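Local atomic coordinates of SusD homolog (Bacteroides thetaiotaomicron, PDB entry 3EHM), a protein that probably binds mucin O-glycans at the surface of a human gut Bacteroides and so takes part in their utilization. Residues Asp51-Asn54 / Thr55-Ser59; Trp73-Asn77 / Glu78-Asn82; Ala91-Asn94 / Phe95-Ile99. One frame throughout, in Å; residues are numbered along the deposited sequence.

Interaction 1 (Asp51-Asn54 / Thr55-Ser59); sequences DLQN and TDLIS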
# COMPACT_ATOMS: atom_id res chain seq x y z
N ASP A 51 -0.80 1.31 -15.59
CA ASP A 51 -1.20 0.29 -14.63
C ASP A 51 -1.05 0.80 -13.19
O ASP A 51 -1.93 0.60 -12.36
CB ASP A 51 -0.35 -0.97 -14.80
CG ASP A 51 -0.57 -1.66 -16.14
OD1 ASP A 51 0.14 -2.64 -16.42
OD2 ASP A 51 -1.46 -1.23 -16.91
N LEU A 52 0.07 1.46 -12.90
CA LEU A 52 0.33 1.98 -11.56
C LEU A 52 -0.70 3.04 -11.17
O LEU A 52 -1.02 3.21 -10.00
CB LEU A 52 1.73 2.58 -11.47
CG LEU A 52 2.17 2.98 -10.06
CD1 LEU A 52 2.29 1.73 -9.20
CD2 LEU A 52 3.49 3.72 -10.12
N GLN A 53 -1.21 3.77 -12.17
CA GLN A 53 -2.23 4.78 -11.90
C GLN A 53 -3.45 4.09 -11.31
O GLN A 53 -4.03 4.54 -10.31
CB GLN A 53 -2.65 5.47 -13.20
CG GLN A 53 -1.92 6.75 -13.52
CD GLN A 53 -2.59 7.54 -14.63
OE1 GLN A 53 -2.43 8.75 -14.72
NE2 GLN A 53 -3.33 6.84 -15.48
N ASN A 54 -3.82 2.98 -11.93
CA ASN A 54 -4.97 2.18 -11.55
C ASN A 54 -4.84 1.56 -10.16
O ASN A 54 -5.81 1.51 -9.40
CB ASN A 54 -5.18 1.08 -12.60
CG ASN A 54 -6.35 0.16 -12.27
OD1 ASN A 54 -6.19 -1.06 -12.21
ND2 ASN A 54 -7.52 0.74 -12.07
N THR A 55 -3.64 1.09 -9.82
CA THR A 55 -3.43 0.44 -8.53
C THR A 55 -3.02 1.37 -7.39
O THR A 55 -3.51 1.23 -6.27
CB THR A 55 -2.34 -0.66 -8.63
OG1 THR A 55 -1.07 -0.05 -8.87
CG2 THR A 55 -2.65 -1.62 -9.76
N ASP A 56 -2.13 2.32 -7.68
CA ASP A 56 -1.60 3.20 -6.65
C ASP A 56 -1.82 4.71 -6.73
O ASP A 56 -2.23 5.34 -5.75
CB ASP A 56 -0.08 2.99 -6.54
CG ASP A 56 0.30 1.63 -5.97
OD1 ASP A 56 -0.15 0.58 -6.49
OD2 ASP A 56 1.08 1.62 -5.00
N LEU A 57 -1.53 5.30 -7.88
CA LEU A 57 -1.58 6.74 -8.04
C LEU A 57 -2.89 7.52 -8.03
O LEU A 57 -3.04 8.45 -7.25
CB LEU A 57 -0.77 7.14 -9.27
CG LEU A 57 0.60 6.47 -9.38
CD1 LEU A 57 1.37 7.12 -10.52
CD2 LEU A 57 1.38 6.62 -8.07
N ILE A 58 -3.84 7.17 -8.90
CA ILE A 58 -5.08 7.94 -8.93
C ILE A 58 -6.19 7.33 -8.09
O ILE A 58 -7.24 7.94 -7.88
CB ILE A 58 -5.57 8.15 -10.38
CG1 ILE A 58 -6.21 6.88 -10.94
CG2 ILE A 58 -4.38 8.56 -11.26
CD1 ILE A 58 -6.82 7.07 -12.31
N SER A 59 -5.96 6.12 -7.59
CA SER A 59 -6.95 5.45 -6.75
C SER A 59 -6.54 5.48 -5.28
O SER A 59 -6.68 6.51 -4.61
CB SER A 59 -7.14 4.00 -7.22
OG SER A 59 -5.90 3.31 -7.30
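Leu52 O receives two backbone N-H groups, Asp56 N at 2.7 Å and Leu57 N at 3.0 Å, where the last turns of helix 47-57 change from the alpha-helical i to i+4 pattern to a wider, pi-type i to i+5 pattern. The two donors arrive from opposite faces of the carbonyl plane. One residue on, the wide spacing persists: Ile58 N meets Gln53 O at 3.0 Å.

Among the polar side chains, Thr55 OG1 donates to Asp56 OD1 over 2.6 Å, on the anti side of the carboxylate. The same oxygen forms a salt bridge with Arg135, so two groups fix this buried acid, and the positive charge would probably help keep it ionised.

Three side-chain pairs supply the carbon-to-carbon packing. With its CG anti to the backbone N (chi1 -172°), Leu52 sends CD1 over Asp56 CB at 3.8 Å, while its CG lies 3.9 Å from Leu57 CG. Ile58 CG2 rests against Gln53 CG at 3.8 Å.

Beyond the wide turns, Ser59 OG donates to Asn54 O at 2.8 Å, coming from 59° above the carbonyl plane rather than along a lone pair.

Interaction 2 (Trp73-Asn77 / Glu78-Asn82); sequences WGFNN and EANWN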
# COMPACT_ATOMS: atom_id res chain seq x y z
N TRP A 73 -11.23 13.12 -14.80
CA TRP A 73 -11.60 12.16 -15.83
C TRP A 73 -13.11 12.15 -16.11
O TRP A 73 -13.68 11.12 -16.44
CB TRP A 73 -11.14 10.75 -15.43
CG TRP A 73 -9.64 10.61 -15.42
CD1 TRP A 73 -8.84 10.27 -16.48
CD2 TRP A 73 -8.76 10.85 -14.32
NE1 TRP A 73 -7.52 10.29 -16.10
CE2 TRP A 73 -7.44 10.64 -14.78
CE3 TRP A 73 -8.97 11.23 -12.98
CZ2 TRP A 73 -6.33 10.80 -13.95
CZ3 TRP A 73 -7.85 11.38 -12.15
CH2 TRP A 73 -6.55 11.16 -12.64
N GLY A 74 -13.73 13.31 -15.97
CA GLY A 74 -15.16 13.41 -16.20
C GLY A 74 -15.96 12.51 -15.29
O GLY A 74 -17.09 12.13 -15.61
N PHE A 75 -15.39 12.18 -14.13
CA PHE A 75 -16.03 11.31 -13.15
C PHE A 75 -16.35 9.94 -13.75
O PHE A 75 -17.32 9.29 -13.36
CB PHE A 75 -17.33 11.95 -12.63
CG PHE A 75 -17.17 13.39 -12.24
CD1 PHE A 75 -16.27 13.77 -11.25
CD2 PHE A 75 -17.92 14.38 -12.87
CE1 PHE A 75 -16.10 15.11 -10.91
CE2 PHE A 75 -17.77 15.72 -12.53
CZ PHE A 75 -16.86 16.09 -11.55
N ASN A 76 -15.51 9.51 -14.68
CA ASN A 76 -15.71 8.23 -15.35
C ASN A 76 -14.84 7.07 -14.87
O ASN A 76 -14.91 5.98 -15.46
CB ASN A 76 -15.52 8.41 -16.86
CG ASN A 76 -16.62 9.24 -17.49
OD1 ASN A 76 -16.38 10.02 -18.41
ND2 ASN A 76 -17.85 9.06 -17.01
N ASN A 77 -14.02 7.27 -13.85
CA ASN A 77 -13.20 6.16 -13.36
C ASN A 77 -13.03 6.12 -11.84
O ASN A 77 -13.66 6.89 -11.11
CB ASN A 77 -11.83 6.10 -14.06
CG ASN A 77 -10.92 7.27 -13.70
OD1 ASN A 77 -11.08 7.91 -12.66
ND2 ASN A 77 -9.94 7.52 -14.56
N GLU A 78 -12.18 5.21 -11.38
CA GLU A 78 -11.94 5.01 -9.95
C GLU A 78 -11.42 6.22 -9.17
O GLU A 78 -11.58 6.29 -7.95
CB GLU A 78 -10.99 3.83 -9.73
CG GLU A 78 -9.57 4.10 -10.18
CD GLU A 78 -9.31 3.71 -11.62
OE1 GLU A 78 -10.25 3.78 -12.45
OE2 GLU A 78 -8.16 3.36 -11.93
N ALA A 79 -10.79 7.17 -9.86
CA ALA A 79 -10.26 8.35 -9.17
C ALA A 79 -11.38 9.05 -8.41
O ALA A 79 -11.17 9.58 -7.31
CB ALA A 79 -9.62 9.31 -10.16
N ASN A 80 -12.57 9.05 -8.99
CA ASN A 80 -13.71 9.67 -8.34
C ASN A 80 -14.74 8.65 -7.90
O ASN A 80 -15.94 8.92 -7.85
CB ASN A 80 -14.31 10.74 -9.25
CG ASN A 80 -13.44 11.97 -9.33
OD1 ASN A 80 -13.74 13.00 -8.72
ND2 ASN A 80 -12.33 11.86 -10.05
N TRP A 81 -14.24 7.46 -7.59
CA TRP A 81 -15.03 6.36 -7.07
C TRP A 81 -16.07 5.75 -8.01
O TRP A 81 -17.02 5.12 -7.56
CB TRP A 81 -15.71 6.80 -5.77
CG TRP A 81 -14.78 7.44 -4.75
CD1 TRP A 81 -13.61 8.10 -5.00
CD2 TRP A 81 -15.03 7.57 -3.35
NE1 TRP A 81 -13.11 8.64 -3.83
CE2 TRP A 81 -13.96 8.33 -2.81
CE3 TRP A 81 -16.04 7.13 -2.49
CZ2 TRP A 81 -13.89 8.65 -1.45
CZ3 TRP A 81 -15.97 7.45 -1.14
CH2 TRP A 81 -14.90 8.21 -0.63
N ASN A 82 -15.90 5.95 -9.31
CA ASN A 82 -16.83 5.38 -10.28
C ASN A 82 -16.18 4.09 -10.76
O ASN A 82 -15.39 4.09 -11.71
CB ASN A 82 -17.06 6.34 -11.44
CG ASN A 82 -18.22 5.93 -12.32
OD1 ASN A 82 -18.63 6.66 -13.22
ND2 ASN A 82 -18.76 4.74 -12.07
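Asn77 O draws the chain back on itself, accepting Asn80 N at 3.2 Å and Asn82 N at 3.0 Å from opposite faces of its carbonyl plane, both donors standing well above that plane. The Asn77 side chain adds a third link: its OD1 takes the N-H of Ala79 at 2.9 Å. This is the bond of an Asx turn, spanning from the side-chain oxygen of one residue to the backbone nitrogen two positions later. A chi1 of 68°, which sets CG between the backbone N and the carbonyl carbon, folds the amide over the start of the short 3-10 segment 78-79, and the donor meets OD1 from 43° above the amide plane.

The turn lies in the long connection between strand 67-69 and helix 85-110, and Glu78 ties it to the helical part of the fold. Bent at chi2, the Glu78 chain brings OE1 to within 3.2 Å of Asn77 CB. Its other oxygen, OE2, forms a salt bridge with Arg87 on helix 85-110, consistent with a charged carboxylate.

Aromatic side chains flank the turn. Ala79 CB packs obliquely on the six-membered part of the Trp73 indole, 3.4 Å from CZ3, while Asn77 ND2 lies over one face of the same ring system, offset toward its rim. Phe75 presents its ring edge to the Asn80 side chain, whose CG is 3.9 Å from Phe75 CD1 and close to the ring plane; the amide is turned 77° from that plane. Trp81 leads out of the turn to meet Tyr63 edge-to-face, and its NE1 is hydrogen-bonded to Thr313.

Interaction 3 (Ala91-Asn94 / Phe95-Ile99); sequences AYQN and FYSQI
Tyr92 O is gripped by two backbone donors, Tyr96 N at 2.8 Å and Ser97 N at 3.0 Å, which approach from opposite faces of its plane. Ahead of this fork Phe95 N bonds to Ala91 O in the ordinary i to i+4 manner; after it Gln98 N reaches Gln93 O at 2.9 Å, five residues back. These spacings mark a wider, pi-type turn within helix 85-110.

Water 1 bridges Gln93 and Ile99, donating to Gln93 O and accepting from Ile99 N. Water 2 donates to Asn94 OD1 at 2.6 Å and only weakly to Gln98 OE1, whereas the amide nitrogen of Asn94 is bonded to Asn54 on helix 47-57.

Tyr92 and Tyr96 both carry CG anti to the backbone N (chi1 -169° and 179°), which sends their rings side by side in the same direction. The planes are inclined by 39° with centroids 5.2 Å apart, and Tyr92 CZ comes 3.6 Å from Tyr96 CD2. Tyr96 also stacks on Trp133, and its hydroxyl bonds to Ala144 O. Phe95 touches Arg135 and Val139 of helix 116-140, while its CD1 lies 4.3 Å from Ala91 CB.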
# COMPACT_ATOMS: atom_id res chain seq x y z
N ALA A 91 -8.37 -3.42 -12.96
CA ALA A 91 -7.84 -3.57 -11.61
C ALA A 91 -7.62 -5.04 -11.28
O ALA A 91 -6.61 -5.40 -10.67
CB ALA A 91 -8.80 -2.94 -10.61
N TYR A 92 -8.56 -5.89 -11.67
CA TYR A 92 -8.44 -7.32 -11.40
C TYR A 92 -7.17 -7.83 -12.09
O TYR A 92 -6.47 -8.69 -11.57
CB TYR A 92 -9.66 -8.07 -11.93
CG TYR A 92 -9.73 -9.51 -11.46
CD1 TYR A 92 -10.12 -9.82 -10.16
CD2 TYR A 92 -9.43 -10.56 -12.32
CE1 TYR A 92 -10.22 -11.15 -9.73
CE2 TYR A 92 -9.53 -11.89 -11.91
CZ TYR A 92 -9.92 -12.18 -10.61
OH TYR A 92 -10.03 -13.49 -10.20
N GLN A 93 -6.89 -7.30 -13.28
CA GLN A 93 -5.70 -7.73 -14.01
C GLN A 93 -4.43 -7.27 -13.28
O GLN A 93 -3.50 -8.05 -13.07
CB GLN A 93 -5.69 -7.15 -15.43
CG GLN A 93 -6.89 -7.51 -16.28
CD GLN A 93 -6.83 -6.88 -17.67
OE1 GLN A 93 -6.38 -5.74 -17.83
NE2 GLN A 93 -7.31 -7.60 -18.67
N ASN A 94 -4.40 -6.00 -12.90
CA ASN A 94 -3.24 -5.42 -12.23
C ASN A 94 -2.98 -5.92 -10.82
O ASN A 94 -1.85 -5.88 -10.35
CB ASN A 94 -3.34 -3.89 -12.25
CG ASN A 94 -3.32 -3.32 -13.65
OD1 ASN A 94 -2.61 -3.81 -14.53
ND2 ASN A 94 -4.11 -2.27 -13.88
N PHE A 95 -4.03 -6.38 -10.13
CA PHE A 95 -3.87 -6.87 -8.77
C PHE A 95 -3.83 -8.39 -8.67
O PHE A 95 -3.22 -8.93 -7.74
CB PHE A 95 -5.01 -6.36 -7.87
CG PHE A 95 -4.83 -4.95 -7.38
CD1 PHE A 95 -5.76 -3.96 -7.72
CD2 PHE A 95 -3.76 -4.61 -6.57
CE1 PHE A 95 -5.62 -2.66 -7.25
CE2 PHE A 95 -3.61 -3.30 -6.08
CZ PHE A 95 -4.54 -2.33 -6.43
N TYR A 96 -4.45 -9.10 -9.62
CA TYR A 96 -4.48 -10.56 -9.53
C TYR A 96 -4.11 -11.40 -10.75
O TYR A 96 -3.19 -12.21 -10.68
CB TYR A 96 -5.88 -11.01 -9.06
CG TYR A 96 -6.06 -12.52 -8.95
CD1 TYR A 96 -5.70 -13.20 -7.79
CD2 TYR A 96 -6.58 -13.25 -10.02
CE1 TYR A 96 -5.85 -14.60 -7.69
CE2 TYR A 96 -6.73 -14.64 -9.93
CZ TYR A 96 -6.37 -15.31 -8.77
OH TYR A 96 -6.52 -16.67 -8.69
N SER A 97 -4.81 -11.21 -11.86
CA SER A 97 -4.58 -12.03 -13.05
C SER A 97 -3.27 -11.89 -13.82
O SER A 97 -2.78 -12.89 -14.35
CB SER A 97 -5.76 -11.90 -14.02
OG SER A 97 -5.86 -10.60 -14.58
N GLN A 98 -2.69 -10.70 -13.90
CA GLN A 98 -1.43 -10.56 -14.64
C GLN A 98 -0.33 -11.42 -14.04
O GLN A 98 0.39 -12.11 -14.76
CB GLN A 98 -0.97 -9.09 -14.70
CG GLN A 98 -1.79 -8.20 -15.65
CD GLN A 98 -1.65 -8.55 -17.13
OE1 GLN A 98 -2.34 -7.99 -17.98
NE2 GLN A 98 -0.75 -9.47 -17.45
N ILE A 99 -0.20 -11.40 -12.72
CA ILE A 99 0.83 -12.19 -12.06
C ILE A 99 0.45 -13.68 -12.00
O ILE A 99 1.31 -14.55 -11.89
CB ILE A 99 1.13 -11.64 -10.65
CG1 ILE A 99 2.46 -12.21 -10.15
CG2 ILE A 99 0.01 -11.98 -9.68
CD1 ILE A 99 2.96 -11.56 -8.87
O HOH W 1 -1.36 -9.27 -11.19
O HOH W 2 -2.97 -4.83 -16.91

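In the fold
Along the chain the three contacts come in series: interaction 1 in the last turns of helix 47-57 and the residues just after it, interaction 2 in the loop after strand 67-69, and interaction 3 within helix 85-110. Interaction 1 is central, its centre about 12 Å from the centre of each of the others; those two are about 20 Å apart and do not touch. Asn54 is the shared joint: its ND2 lies 2.7 Å from Glu78 OE2, a probable hydrogen bond, and its OD1 serves interaction 3. Ile58 CG2 also packs on Trp73 CH2 at 3.7 Å. One buried amide thus links the loop and both helices within this largely helical SusD-like fold.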